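Local structure of hypothetical protein (Bacteroides caccae, 4M8R) at residues C165-E170 with Y194-L199. The protein is of unknown function but combines an N-terminal Ig-like domain with a WD40-like beta-propeller domain. Numbering follows the deposited sequence.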
loop_
_atom_site.group_PDB
_atom_site.type_symbol
_atom_site.label_atom_id
_atom_site.label_comp_id
_atom_site.label_asym_id
_atom_site.label_seq_id
_atom_site.Cartn_x
_atom_site.Cartn_y
_atom_site.Cartn_z
ATOM N N CYS A 165 3.821 2.260 -26.962
ATOM C CA CYS A 165 5.151 2.815 -27.141
ATOM C C CYS A 165 5.890 1.989 -28.188
ATOM O O CYS A 165 5.660 0.791 -28.316
ATOM C CB CYS A 165 5.919 2.802 -25.818
ATOM S SG CYS A 165 5.166 3.818 -24.518
ATOM N N GLY A 166 6.773 2.639 -28.934
ATOM C CA GLY A 166 7.590 1.955 -29.936
ATOM C C GLY A 166 8.606 2.902 -30.547
ATOM O O GLY A 166 8.663 4.074 -30.182
ATOM N N LEU A 167 9.405 2.394 -31.479
ATOM C CA LEU A 167 10.440 3.189 -32.131
ATOM C C LEU A 167 10.038 3.562 -33.549
ATOM O O LEU A 167 9.423 2.761 -34.254
ATOM C CB LEU A 167 11.751 2.410 -32.172
ATOM C CG LEU A 167 12.297 1.955 -30.822
ATOM C CD1 LEU A 167 13.550 1.117 -31.025
ATOM C CD2 LEU A 167 12.581 3.148 -29.924
ATOM N N ALA A 168 10.401 4.775 -33.957
ATOM C CA ALA A 168 10.160 5.251 -35.315
ATOM C C ALA A 168 11.216 6.271 -35.724
ATOM O O ALA A 168 11.838 6.914 -34.878
ATOM C CB ALA A 168 8.775 5.859 -35.425
ATOM N N GLU A 169 11.421 6.400 -37.033
ATOM C CA GLU A 169 12.408 7.326 -37.575
ATOM C C GLU A 169 11.931 8.756 -37.382
ATOM O O GLU A 169 10.788 9.079 -37.694
ATOM C CB GLU A 169 12.629 7.059 -39.064
ATOM C CG GLU A 169 13.796 7.824 -39.676
ATOM C CD GLU A 169 15.123 7.101 -39.529
ATOM O OE1 GLU A 169 15.317 6.374 -38.531
ATOM O OE2 GLU A 169 15.978 7.260 -40.424
ATOM N N GLU A 170 12.813 9.602 -36.861
ATOM C CA GLU A 170 12.524 11.022 -36.691
ATOM C C GLU A 170 13.839 11.787 -36.679
ATOM O O GLU A 170 14.732 11.470 -35.889
ATOM C CB GLU A 170 11.756 11.265 -35.388
ATOM C CG GLU A 170 11.218 12.686 -35.211
ATOM C CD GLU A 170 9.904 12.937 -35.935
ATOM O OE1 GLU A 170 9.682 12.354 -37.020
ATOM O OE2 GLU A 170 9.087 13.730 -35.417
ATOM N N TYR A 194 18.461 11.629 -29.933
ATOM C CA TYR A 194 19.522 10.631 -29.849
ATOM C C TYR A 194 19.008 9.314 -30.409
ATOM O O TYR A 194 17.876 8.920 -30.145
ATOM C CB TYR A 194 19.991 10.445 -28.397
ATOM C CG TYR A 194 20.631 11.672 -27.746
ATOM C CD1 TYR A 194 21.302 12.635 -28.506
ATOM C CD2 TYR A 194 20.600 11.846 -26.359
ATOM C CE1 TYR A 194 21.894 13.739 -27.910
ATOM C CE2 TYR A 194 21.198 12.948 -25.755
ATOM C CZ TYR A 194 21.843 13.893 -26.535
ATOM O OH TYR A 194 22.439 14.999 -25.962
ATOM N N ASN A 195 19.844 8.634 -31.184
ATOM C CA ASN A 195 19.461 7.362 -31.780
ATOM C C ASN A 195 19.225 6.312 -30.705
ATOM O O ASN A 195 19.980 6.219 -29.739
ATOM C CB ASN A 195 20.537 6.875 -32.753
ATOM C CG ASN A 195 20.103 5.654 -33.545
ATOM O OD1 ASN A 195 19.046 5.655 -34.175
ATOM N ND2 ASN A 195 20.911 4.602 -33.503
ATOM N N THR A 196 18.175 5.523 -30.891
ATOM C CA THR A 196 17.753 4.539 -29.911
ATOM C C THR A 196 17.980 3.118 -30.431
ATOM O O THR A 196 17.356 2.702 -31.407
ATOM C CB THR A 196 16.265 4.738 -29.587
ATOM O OG1 THR A 196 16.028 6.120 -29.285
ATOM C CG2 THR A 196 15.841 3.875 -28.404
ATOM N N LEU A 197 18.867 2.383 -29.767
ATOM C CA LEU A 197 19.104 0.977 -30.078
ATOM C C LEU A 197 17.873 0.114 -29.867
ATOM O O LEU A 197 17.588 -0.764 -30.677
ATOM C CB LEU A 197 20.205 0.397 -29.186
ATOM C CG LEU A 197 21.662 0.656 -29.525
ATOM C CD1 LEU A 197 22.529 -0.181 -28.593
ATOM C CD2 LEU A 197 21.965 0.319 -30.977
ATOM N N ALA A 198 17.172 0.335 -28.755
ATOM C CA ALA A 198 16.082 -0.545 -28.349
ATOM C C ALA A 198 15.292 0.021 -27.188
ATOM O O ALA A 198 15.825 0.762 -26.373
ATOM C CB ALA A 198 16.636 -1.907 -27.951
ATOM N N LEU A 199 14.011 -0.326 -27.131
ATOM C CA LEU A 199 13.233 -0.148 -25.921
ATOM C C LEU A 199 13.494 -1.357 -25.043
ATOM O O LEU A 199 13.815 -2.439 -25.540
ATOM C CB LEU A 199 11.747 -0.067 -26.235
ATOM C CG LEU A 199 11.285 1.141 -27.040
ATOM C CD1 LEU A 199 9.773 1.090 -27.201
ATOM C CD2 LEU A 199 11.709 2.438 -26.368
#
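The flat group at this contact is the peptide joining Cys165 to Gly166, and Leu199 covers one of its faces with a methyl: CD1 stands over the peptide nitrogen, 3.8 Å from Gly166 N, and 3.6 Å from Gly166 CA. At the edges of this strand, backbone hydrogen bonds tie Cys165 to Val156 and Gly166 to Phe177. Glycine accommodates the almost fully extended backbone here (phi -174°, psi -180°).

Leu167 fills the middle of the interface. Its CG lies beside the backbone N and anti to the carbonyl carbon (chi1 -57°), and the fork beyond divides its work. CD2 touches two methyls, Thr196 CG2 and Leu199 CD2, each 3.7 Å from Leu167 CD2, while CD1 rests on backbone, 4.0 Å from Ala198 CA. The side chains of Leu167 and Leu199 lie alongside each other, pointing opposite ways, with Leu167 CG 4.0 Å from Leu199 CG; leucine suits both places, its forked end filling a buried apolar site. An alanine in place of Leu167 would probably open a gap beside Thr196 CG2 and Leu199 CD2 and leave Leu199 freer to turn.

Threonine suits the border between apolar and polar surroundings: CG2, anti to the backbone N, meets the leucine, while OG1 hydrogen-bonds to Gln174 O and Gln211 NE2, satisfying a buried hydroxyl.

Strand 163-170 lies between 153-156 and 173-180 in one four-stranded antiparallel sheet, whereas 196-201 pairs with 208-212 in the next. Leu199 also touches Val156 and Ala209, bridging both sheets, an arrangement consistent with adjacent blades of a beta-propeller packed face to face through aliphatic side chains.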